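Local atomic coordinates of FdxN element excision controlling factor protein (Anabaena variabilis, PDB entry 2OKF), a protein that probably binds nucleic acid as a member of the PD-(D/E)XK-clan XisH family and is named for a role in controlling excision of the fdxN element. Residues Thr103-Phe108 with Ile135-Asn140; Asn82-Leu87 with Glu120-Met125; Lys61-Gln66 with Ser71-Ala76. All coordinates share one frame; numbering follows the deposited sequence. Where two conformers were deposited one is given.

Contact 1. Residues Thr103-Phe108 with Ile135-Asn140; sequences TTYKTF and IFQWIN. With EDO (1,2-ethanediol), chain H.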
loop_
_atom_site.group_PDB
_atom_site.type_symbol
_atom_site.label_atom_id
_atom_site.label_comp_id
_atom_site.label_asym_id
_atom_site.label_seq_id
_atom_site.Cartn_x
_atom_site.Cartn_y
_atom_site.Cartn_z
ATOM N N THR A 103 -5.051 20.663 3.359
ATOM C CA THR A 103 -5.783 20.786 2.081
ATOM C C THR A 103 -6.178 19.408 1.553
ATOM O O THR A 103 -7.317 19.217 1.122
ATOM C CB THR A 103 -5.013 21.565 1.020
ATOM O OG1 THR A 103 -3.753 20.962 0.740
ATOM C CG2 THR A 103 -4.831 23.024 1.467
ATOM N N THR A 104 -5.247 18.464 1.613
ATOM C CA THR A 104 -5.510 17.095 1.187
ATOM C C THR A 104 -6.547 16.428 2.077
ATOM O O THR A 104 -7.472 15.723 1.598
ATOM C CB THR A 104 -4.216 16.298 1.275
ATOM O OG1 THR A 104 -3.169 17.030 0.612
ATOM C CG2 THR A 104 -4.375 14.908 0.645
ATOM N N TYR A 105 -6.389 16.634 3.383
ATOM C CA TYR A 105 -7.307 16.108 4.367
ATOM C C TYR A 105 -8.758 16.560 4.099
ATOM O O TYR A 105 -9.685 15.782 4.207
ATOM C CB TYR A 105 -6.874 16.518 5.797
ATOM C CG TYR A 105 -7.807 15.971 6.855
ATOM C CD1 TYR A 105 -7.876 14.602 7.110
ATOM C CD2 TYR A 105 -8.601 16.818 7.587
ATOM C CE1 TYR A 105 -8.755 14.100 8.061
ATOM C CE2 TYR A 105 -9.475 16.340 8.545
ATOM C CZ TYR A 105 -9.533 14.977 8.792
ATOM O OH TYR A 105 -10.414 14.530 9.754
ATOM N N LYS A 106 -8.927 17.833 3.785
ATOM C CA LYS A 106 -10.253 18.432 3.571
ATOM C C LYS A 106 -10.875 18.084 2.237
ATOM O O LYS A 106 -12.070 18.296 2.069
ATOM C CB LYS A 106 -10.188 19.952 3.724
ATOM C CG LYS A 106 -9.869 20.400 5.139
ATOM C CD LYS A 106 -9.691 21.911 5.254
ATOM C CE LYS A 106 -10.979 22.658 5.205
ATOM N NZ LYS A 106 -10.653 24.057 5.554
ATOM N N THR A 107 -10.072 17.583 1.301
ATOM C CA THR A 107 -10.548 17.257 -0.029
ATOM C C THR A 107 -10.533 15.745 -0.261
ATOM O O THR A 107 -11.554 15.071 -0.022
ATOM C CB THR A 107 -9.777 18.048 -1.089
ATOM O OG1 THR A 107 -8.366 17.792 -1.028
ATOM C CG2 THR A 107 -9.998 19.515 -0.872
ATOM N N PHE A 108 -9.388 15.206 -0.671
ATOM C CA PHE A 108 -9.272 13.792 -0.969
ATOM C C PHE A 108 -9.756 12.928 0.176
ATOM O O PHE A 108 -10.492 11.963 -0.024
ATOM C CB PHE A 108 -7.824 13.458 -1.309
ATOM C CG PHE A 108 -7.598 12.009 -1.671
ATOM C CD1 PHE A 108 -8.043 11.535 -2.869
ATOM C CD2 PHE A 108 -6.968 11.131 -0.804
ATOM C CE1 PHE A 108 -7.852 10.182 -3.204
ATOM C CE2 PHE A 108 -6.789 9.803 -1.138
ATOM C CZ PHE A 108 -7.214 9.349 -2.360
ATOM N N ILE A 135 0.708 21.671 13.469
ATOM C CA ILE A 135 -0.131 20.471 13.568
ATOM C C ILE A 135 -1.560 20.932 13.874
ATOM O O ILE A 135 -1.835 21.634 14.864
ATOM C CB ILE A 135 0.344 19.538 14.695
ATOM C CG1 ILE A 135 1.792 19.062 14.410
ATOM C CG2 ILE A 135 -0.616 18.387 14.842
ATOM C CD1 ILE A 135 2.321 18.055 15.352
ATOM N N PHE A 136 -2.448 20.598 12.968
ATOM C CA PHE A 136 -3.872 20.872 13.119
ATOM C C PHE A 136 -4.606 19.814 13.926
ATOM O O PHE A 136 -5.388 20.140 14.812
ATOM C CB PHE A 136 -4.541 21.020 11.747
ATOM C CG PHE A 136 -6.042 21.057 11.811
ATOM C CD1 PHE A 136 -6.701 22.034 12.514
ATOM C CD2 PHE A 136 -6.786 20.042 11.226
ATOM C CE1 PHE A 136 -8.087 22.067 12.562
ATOM C CE2 PHE A 136 -8.149 20.054 11.303
ATOM C CZ PHE A 136 -8.802 21.046 11.966
ATOM N N GLN A 137 -4.369 18.543 13.623
ATOM C CA GLN A 137 -5.131 17.486 14.270
ATOM C C GLN A 137 -4.398 16.173 14.247
ATOM O O GLN A 137 -3.800 15.838 13.227
ATOM C CB GLN A 137 -6.462 17.318 13.504
ATOM C CG GLN A 137 -7.455 16.332 14.097
ATOM C CD GLN A 137 -8.777 16.299 13.328
ATOM O OE1 GLN A 137 -8.992 17.072 12.408
ATOM N NE2 GLN A 137 -9.661 15.394 13.716
ATOM N N TRP A 138 -4.463 15.464 15.357
ATOM C CA TRP A 138 -4.038 14.071 15.416
ATOM C C TRP A 138 -5.304 13.202 15.323
ATOM O O TRP A 138 -6.271 13.442 16.049
ATOM C CB TRP A 138 -3.367 13.780 16.702
ATOM C CG TRP A 138 -2.068 14.445 16.937
ATOM C CD1 TRP A 138 -1.846 15.563 17.663
ATOM C CD2 TRP A 138 -0.799 14.011 16.455
ATOM N NE1 TRP A 138 -0.506 15.832 17.707
ATOM C CE2 TRP A 138 0.167 14.900 16.968
ATOM C CE3 TRP A 138 -0.370 12.947 15.698
ATOM C CZ2 TRP A 138 1.537 14.741 16.732
ATOM C CZ3 TRP A 138 1.000 12.787 15.467
ATOM C CH2 TRP A 138 1.933 13.675 15.980
ATOM N N ILE A 139 -5.278 12.180 14.454
ATOM C CA ILE A 139 -6.418 11.282 14.267
ATOM C C ILE A 139 -5.933 9.901 14.639
ATOM O O ILE A 139 -5.131 9.325 13.929
ATOM C CB ILE A 139 -6.990 11.395 12.856
ATOM C CG1 ILE A 139 -7.374 12.865 12.594
ATOM C CG2 ILE A 139 -8.207 10.425 12.751
ATOM C CD1 ILE A 139 -7.697 13.208 11.224
ATOM N N ASN A 140 -6.367 9.432 15.820
ATOM C CA ASN A 140 -5.919 8.156 16.374
ATOM C C ASN A 140 -6.892 7.061 16.130
ATOM O O ASN A 140 -6.476 5.904 16.276
ATOM C CB ASN A 140 -5.665 8.286 17.877
ATOM C CG ASN A 140 -4.291 8.829 18.167
ATOM O OD1 ASN A 140 -3.305 8.135 17.897
ATOM N ND2 ASN A 140 -4.205 10.037 18.687
ATOM O OXT ASN A 140 -8.076 7.324 15.801
HETATM C C1 EDO H . -0.915 12.068 19.078
HETATM O O1 EDO H . -1.901 11.450 19.902
HETATM C C2 EDO H . 0.448 11.563 19.435
HETATM O O2 EDO H . 0.519 11.776 20.841
HETATM O O HOH W 1 -11.258 16.658 11.456
#

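Contact 2. Residues Asn82-Leu87 with Glu120-Met125; sequences NYRGAL and ENQVKM. With EDO (1,2-ethanediol), chain F; ACT (acetate ion), chain D.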
loop_
_atom_site.group_PDB
_atom_site.type_symbol
_atom_site.label_atom_id
_atom_site.label_comp_id
_atom_site.label_asym_id
_atom_site.label_seq_id
_atom_site.Cartn_x
_atom_site.Cartn_y
_atom_site.Cartn_z
ATOM N N ASN A 82 3.256 -1.549 5.713
ATOM C CA ASN A 82 4.546 -2.194 5.888
ATOM C C ASN A 82 5.319 -1.627 7.052
ATOM O O ASN A 82 5.864 -2.368 7.886
ATOM C CB ASN A 82 5.355 -2.098 4.602
ATOM C CG ASN A 82 4.969 -3.144 3.573
ATOM O OD1 ASN A 82 5.032 -2.905 2.360
ATOM N ND2 ASN A 82 4.598 -4.275 3.994
ATOM N N TYR A 83 5.395 -0.315 7.142
ATOM C CA TYR A 83 6.103 0.301 8.267
ATOM C C TYR A 83 5.446 -0.018 9.587
ATOM O O TYR A 83 6.145 -0.309 10.563
ATOM C CB TYR A 83 6.279 1.820 8.099
ATOM C CG TYR A 83 7.053 2.267 6.881
ATOM C CD1 TYR A 83 8.064 1.513 6.339
ATOM C CD2 TYR A 83 6.728 3.475 6.299
ATOM C CE1 TYR A 83 8.747 1.949 5.205
ATOM C CE2 TYR A 83 7.405 3.937 5.203
ATOM C CZ TYR A 83 8.410 3.180 4.658
ATOM O OH TYR A 83 9.070 3.618 3.530
ATOM N N ARG A 84 4.121 0.010 9.639
ATOM C CA ARG A 84 3.429 -0.301 10.872
ATOM C C ARG A 84 3.743 -1.736 11.295
ATOM O O ARG A 84 4.025 -2.009 12.485
ATOM C CB ARG A 84 1.932 -0.115 10.695
ATOM C CG ARG A 84 1.162 -0.485 11.967
ATOM C CD ARG A 84 -0.320 -0.204 11.882
ATOM N NE ARG A 84 -0.961 -0.992 10.839
ATOM C CZ ARG A 84 -2.216 -0.795 10.446
ATOM N NH1 ARG A 84 -2.953 0.196 10.951
ATOM N NH2 ARG A 84 -2.701 -1.577 9.482
ATOM N N GLY A 85 3.675 -2.665 10.335
ATOM C CA GLY A 85 3.897 -4.064 10.617
ATOM C C GLY A 85 5.335 -4.306 11.072
ATOM O O GLY A 85 5.599 -5.112 11.967
ATOM N N ALA A 86 6.285 -3.611 10.444
ATOM C CA ALA A 86 7.688 -3.739 10.834
ATOM C C ALA A 86 7.908 -3.162 12.246
ATOM O O ALA A 86 8.586 -3.765 13.073
ATOM C CB ALA A 86 8.570 -3.035 9.817
ATOM N N LEU A 87 7.359 -1.997 12.526
ATOM C CA LEU A 87 7.548 -1.366 13.833
ATOM C C LEU A 87 6.998 -2.229 14.980
ATOM O O LEU A 87 7.561 -2.228 16.054
ATOM C CB LEU A 87 6.918 0.033 13.867
ATOM C CG LEU A 87 7.738 1.033 13.085
ATOM C CD1 LEU A 87 6.923 2.344 12.867
ATOM C CD2 LEU A 87 9.040 1.384 13.855
ATOM N N GLU A 120 -11.000 1.730 7.779
ATOM C CA GLU A 120 -10.956 0.271 7.801
ATOM C C GLU A 120 -9.600 -0.298 8.164
ATOM O O GLU A 120 -9.477 -1.426 8.635
ATOM C CB GLU A 120 -11.387 -0.324 6.452
ATOM C CG GLU A 120 -12.832 -0.145 6.049
ATOM C CD GLU A 120 -13.234 -0.788 4.700
ATOM O OE1 GLU A 120 -12.406 -1.458 4.053
ATOM O OE2 GLU A 120 -14.432 -0.620 4.331
ATOM N N ASN A 121 -8.547 0.480 7.867
ATOM C CA ASN A 121 -7.182 0.050 8.078
ATOM C C ASN A 121 -6.472 0.723 9.253
ATOM O O ASN A 121 -5.263 0.587 9.418
ATOM C CB ASN A 121 -6.398 0.225 6.770
ATOM C CG ASN A 121 -6.852 -0.775 5.750
ATOM O OD1 ASN A 121 -6.416 -1.947 5.790
ATOM N ND2 ASN A 121 -7.819 -0.402 4.929
ATOM N N GLN A 122 -7.240 1.415 10.078
ATOM C CA GLN A 122 -6.659 2.102 11.266
ATOM C C GLN A 122 -5.460 2.986 10.930
ATOM O O GLN A 122 -4.443 3.020 11.662
ATOM C CB GLN A 122 -6.286 1.118 12.378
ATOM C CG GLN A 122 -7.405 0.258 12.811
ATOM C CD GLN A 122 -7.650 -0.915 11.869
ATOM O OE1 GLN A 122 -6.709 -1.550 11.309
ATOM N NE2 GLN A 122 -8.949 -1.225 11.673
ATOM N N VAL A 123 -5.571 3.701 9.838
ATOM C CA VAL A 123 -4.508 4.580 9.408
ATOM C C VAL A 123 -4.559 5.879 10.223
ATOM O O VAL A 123 -5.281 6.839 9.877
ATOM C CB VAL A 123 -4.540 4.859 7.916
ATOM C CG1 VAL A 123 -3.334 5.739 7.535
ATOM C CG2 VAL A 123 -4.523 3.532 7.120
ATOM N N LYS A 124 -3.735 5.933 11.261
ATOM C CA LYS A 124 -3.631 7.112 12.095
ATOM C C LYS A 124 -2.997 8.236 11.296
ATOM O O LYS A 124 -2.072 7.999 10.512
ATOM C CB LYS A 124 -2.794 6.788 13.319
ATOM C CG LYS A 124 -3.403 5.738 14.211
ATOM C CD LYS A 124 -2.484 5.456 15.409
ATOM C CE LYS A 124 -3.009 4.375 16.367
ATOM N NZ LYS A 124 -4.083 4.926 17.228
HETATM N N MSE A 125 -3.456 9.469 11.543
HETATM C CA MSE A 125 -3.017 10.596 10.748
HETATM C C MSE A 125 -2.558 11.783 11.589
HETATM O O MSE A 125 -3.100 12.040 12.677
HETATM C CB MSE A 125 -4.162 11.036 9.793
HETATM C CG MSE A 125 -4.583 9.944 8.789
HETATM SE SE MSE A 125 -5.938 10.735 7.591
HETATM C CE MSE A 125 -7.316 10.626 8.704
HETATM C C1 EDO F . -7.531 5.706 12.601
HETATM O O1 EDO F . -8.135 4.478 13.061
HETATM C C2 EDO F . -8.293 6.182 11.382
HETATM O O2 EDO F . -7.809 7.472 10.940
HETATM C C ACT D . -9.324 -4.776 10.063
HETATM O O ACT D . -9.009 -4.279 8.942
HETATM O OXT ACT D . -9.500 -3.983 11.025
HETATM C CH3 ACT D . -9.460 -6.252 10.275
HETATM O O HOH W 2 -2.656 1.904 13.281
HETATM O O HOH W 3 -5.089 -2.765 8.058
#

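Contact 3. Residues Lys61-Gln66 with Ser71-Ala76; sequences KSFLKQ and SEFHTA. With EDO (1,2-ethanediol), chain G.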
loop_
_atom_site.group_PDB
_atom_site.type_symbol
_atom_site.label_atom_id
_atom_site.label_comp_id
_atom_site.label_asym_id
_atom_site.label_seq_id
_atom_site.Cartn_x
_atom_site.Cartn_y
_atom_site.Cartn_z
ATOM N N LYS A 61 3.806 12.743 3.732
ATOM C CA LYS A 61 3.285 12.840 2.361
ATOM C C LYS A 61 2.820 14.265 2.065
ATOM O O LYS A 61 2.331 15.009 2.965
ATOM C CB LYS A 61 2.154 11.840 2.118
ATOM C CG LYS A 61 2.616 10.401 2.263
ATOM C CD LYS A 61 3.584 10.055 1.171
ATOM C CE LYS A 61 4.224 8.712 1.375
ATOM N NZ LYS A 61 4.966 8.298 0.184
ATOM N N SER A 62 3.024 14.677 0.830
ATOM C CA SER A 62 2.643 16.031 0.397
ATOM C C SER A 62 1.455 16.021 -0.566
ATOM O O SER A 62 0.798 17.042 -0.726
ATOM C CB SER A 62 3.824 16.670 -0.288
ATOM O OG SER A 62 4.254 15.828 -1.340
ATOM N N PHE A 63 1.182 14.864 -1.181
ATOM C CA PHE A 63 0.061 14.726 -2.097
ATOM C C PHE A 63 0.038 15.847 -3.123
ATOM O O PHE A 63 -0.930 16.601 -3.243
ATOM C CB PHE A 63 -1.271 14.597 -1.333
ATOM C CG PHE A 63 -1.487 13.225 -0.756
ATOM C CD1 PHE A 63 -2.092 12.238 -1.513
ATOM C CD2 PHE A 63 -1.060 12.918 0.515
ATOM C CE1 PHE A 63 -2.266 10.974 -1.001
ATOM C CE2 PHE A 63 -1.229 11.637 1.026
ATOM C CZ PHE A 63 -1.837 10.675 0.258
ATOM N N LEU A 64 1.139 15.937 -3.858
ATOM C CA LEU A 64 1.272 16.950 -4.886
ATOM C C LEU A 64 0.420 16.611 -6.097
ATOM O O LEU A 64 0.262 15.445 -6.492
ATOM C CB LEU A 64 2.731 17.124 -5.308
ATOM C CG LEU A 64 3.685 17.663 -4.234
ATOM C CD1 LEU A 64 5.080 17.766 -4.834
ATOM C CD2 LEU A 64 3.247 19.002 -3.682
ATOM N N LYS A 65 -0.119 17.664 -6.687
ATOM C CA LYS A 65 -0.962 17.565 -7.881
ATOM C C LYS A 65 -0.281 16.930 -9.094
ATOM O O LYS A 65 -0.945 16.640 -10.093
ATOM C CB LYS A 65 -1.461 18.957 -8.268
ATOM C CG LYS A 65 -2.368 19.597 -7.219
ATOM N N GLN A 66 1.030 16.710 -9.017
ATOM C CA GLN A 66 1.778 16.134 -10.138
ATOM C C GLN A 66 1.274 14.729 -10.535
ATOM O O GLN A 66 1.322 14.352 -11.707
ATOM C CB GLN A 66 3.274 16.100 -9.806
ATOM N N SER A 71 -3.090 7.469 -6.904
ATOM C CA SER A 71 -1.816 6.770 -7.077
ATOM C C SER A 71 -0.888 7.030 -5.886
ATOM O O SER A 71 -0.205 6.108 -5.389
ATOM C CB SER A 71 -1.111 7.196 -8.364
ATOM O OG SER A 71 -0.771 8.530 -8.328
ATOM N N GLU A 72 -0.864 8.277 -5.421
ATOM C CA GLU A 72 -0.046 8.658 -4.270
ATOM C C GLU A 72 -0.536 7.911 -3.056
ATOM O O GLU A 72 0.263 7.460 -2.219
ATOM C CB GLU A 72 -0.146 10.167 -4.047
ATOM C CG GLU A 72 0.452 10.934 -5.163
ATOM C CD GLU A 72 0.043 12.413 -5.254
ATOM O OE1 GLU A 72 -0.926 12.864 -4.607
ATOM O OE2 GLU A 72 0.730 13.126 -6.008
ATOM N N PHE A 73 -1.851 7.771 -2.942
ATOM C CA PHE A 73 -2.463 7.073 -1.831
ATOM C C PHE A 73 -2.120 5.598 -1.827
ATOM O O PHE A 73 -1.830 5.065 -0.765
ATOM C CB PHE A 73 -3.980 7.333 -1.763
ATOM C CG PHE A 73 -4.665 6.712 -0.570
ATOM C CD1 PHE A 73 -4.196 6.936 0.711
ATOM C CD2 PHE A 73 -5.799 5.904 -0.729
ATOM C CE1 PHE A 73 -4.832 6.314 1.818
ATOM C CE2 PHE A 73 -6.462 5.392 0.368
ATOM C CZ PHE A 73 -5.975 5.584 1.621
ATOM N N HIS A 74 -2.161 4.931 -2.978
ATOM C CA HIS A 74 -1.771 3.518 -3.000
ATOM C C HIS A 74 -0.386 3.320 -2.339
ATOM O O HIS A 74 -0.177 2.465 -1.493
ATOM C CB HIS A 74 -1.658 2.946 -4.414
ATOM C CG HIS A 74 -2.936 2.869 -5.162
ATOM N ND1 HIS A 74 -4.100 2.378 -4.600
ATOM C CD2 HIS A 74 -3.212 3.136 -6.463
ATOM C CE1 HIS A 74 -5.041 2.370 -5.540
ATOM N NE2 HIS A 74 -4.525 2.800 -6.681
ATOM N N THR A 75 0.588 4.088 -2.804
ATOM C CA THR A 75 1.945 3.940 -2.280
ATOM C C THR A 75 2.017 4.328 -0.805
ATOM O O THR A 75 2.612 3.623 0.023
ATOM C CB THR A 75 2.920 4.735 -3.113
ATOM O OG1 THR A 75 2.902 4.232 -4.452
ATOM C CG2 THR A 75 4.331 4.616 -2.548
ATOM N N ALA A 76 1.381 5.446 -0.437
ATOM C CA ALA A 76 1.380 5.873 0.965
ATOM C C ALA A 76 0.771 4.818 1.898
ATOM O O ALA A 76 1.248 4.617 3.014
ATOM C CB ALA A 76 0.641 7.191 1.150
HETATM C C1 EDO G . 8.172 9.714 -1.147
HETATM O O1 EDO G . 8.124 8.546 -0.317
HETATM C C2 EDO G . 7.186 10.745 -0.612
HETATM O O2 EDO G . 6.306 11.142 -1.660
HETATM O O HOH W 4 2.967 8.251 -2.006
HETATM O O HOH W 5 -2.758 14.824 -5.257
#

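Contact 1. Residues Thr103-Phe108 with Ile135-Asn140
Y105 turns its ring opposite its own backbone N (chi1 -179°), reaching out from the helix toward Q137 and I139, while I139 runs CD1 out along an extended chain to meet it from the opposite direction. The meeting is confined to the phenol end of the ring: I139 CD1 lies 3.4 Å from Y105 OH and 3.5 Å from Y105 CE1, approaching obliquely. Q137, likewise stretched away from its backbone N (chi1 -175°), crosses the tyrosine at about a right angle, its amide plane turned 77° from the ring. Q137 OE1 remains 3.9 Å from Y105 OH, and a water fills in between. That water is hydrogen-bonded to Y105 OH at 2.9 Å; its link to Q137 OE1 is doubtful, being unusually short and tied to one of two glutamine conformers.

A classic beta bulge, with F136 and Q137 both facing V127, brings these two successive side chains to the tyrosine's side of the edge strand. On the other side W138 is sandwiched: I135 CG2 lies over one face of the indole, and C1 of an ethanediol, probably from the crystallisation liquor, over the other, 3.3 Å from W138 CD2. N140 ND2 donates to O1 of the same ethanediol at 3.0 Å.

Tyrosine suits this border position because its ring can also pack on M125 and V127 of strand 125-129, while its hydroxyl reaches water. The chemistry is thus a small apolar touch beside a water link secure at the tyrosine and doubtful at the glutamine, implying a modest surface bridge between helix 102-106 and the last strand.

Contact 2. Residues Asn82-Leu87 with Glu120-Met125
R84 presents the edge of its guanidinium to the backbone carbonyl of N121. The principal bond, R84 NH1 to N121 O, is 2.8 Å long with an N-H...O angle of 156°, and the oxygen lies near the guanidinium plane. R84 NH2 adds a weak second bond to the same oxygen at 3.4 Å. NH1 also rests against Q122, 3.7 Å from Q122 CB.

Of two waters, one accepts from R84 NH1 at 2.9 Å and donates to Q122 O at 2.7 Å; the other donates to N121 OD1 at 2.8 Å and takes a weak bond from R84 NH2. Further out, the bend at chi3 (63°) turns the arginine's end, and the side chain packs on L96 of strand 94-101. N121 has its own hold, with ND2 bonded to I117 O, and it packs on I81 of the second subunit. Q122 NE2 donates to OXT of an acetate, probably from the crystallisation liquor, at 2.9 Å.

Arginine suits the place: carbonyls at a helix C-terminus probably carry extra negative potential, which its charge would offset, and with the R88 guanidinium close by the carbonyl probably matters to R84 as well. Q122 takes positive phi (51°) as the C-prime residue, with Q122 N bonded to I119 O and V123 N to I118 O, giving a Schellman motif that ends helix 112-120, to which R84 ties helix 69-90 through the N121 carbonyl.

Contact 3. Residues Lys61-Gln66 with Ser71-Ala76
Packing between the loop and the helix is made chiefly by F63, K61, E72 and A76. The ring of F63, with CG beside its backbone N (chi1 -77°), comes obliquely over the helix, where its CE1 lies 4.1 Å from F73 CB. The extended side chain of E72 slides past F63 in the opposite direction, its carboxylate turned 78° from the ring and E72 OE1 3.4 Å from F63 CD1. K61 bends at chi2 (-67°) and lays its methylenes along A76, with K61 CE 3.9 Å from A76 CB. Alanine suits this spot: its short side chain lets the lysine chain run close to the helix.

Polar contact centres on the E72 carboxylate. E72 OE1 probably accepts from a water at 2.8 Å, though that water has more acceptors in reach than protons. The modelled 2.4 Å between E72 OE2 and L64 O is too short to interpret.

Water makes a third kind of link. Another molecule accepts from K61 NZ at 3.0 Å and donates to E72 O at 2.8 Å, tying the lysine to the helix backbone. K61 NZ also donates to Q79 OE1 and, at 3.2 Å, to O1 of an ethanediol, probably from the crystallisation liquor.

K61 directly follows strand 54-60, a place consistent with the lysine of the PD-(D/E)XK signature, and its backbone still pairs with A99 of strand 94-101. L64 leans on F8 of helix 6-18. F73 packs on I117 and I118 of helix 112-120 and also on N82 of the second subunit, while T75 OG1 is hydrogen-bonded to T75 OG1 of that subunit.

In the fold
Contacts 1 and 2 join at the end of the chain: N140 O accepts from K124 NZ at 2.8 Å, and I139 N pairs with M125 O, also at 2.8 Å, so the final strand and the strand after the Schellman turn are neighbours. Contact 1 meets contact 3 through packing, with T104 CG2 3.6 Å from F63 CG and F108 CE2 3.8 Å from F73 CB. Contacts 2 and 3 share helix 69-90 without touching; their nearest atoms are about 6 Å apart, and both reach the second subunit. If the nuclease-like fold keeps an active site, K61 of contact 3 would probably lie near it; the centre of contact 2 is about 16 Å from that of contact 3.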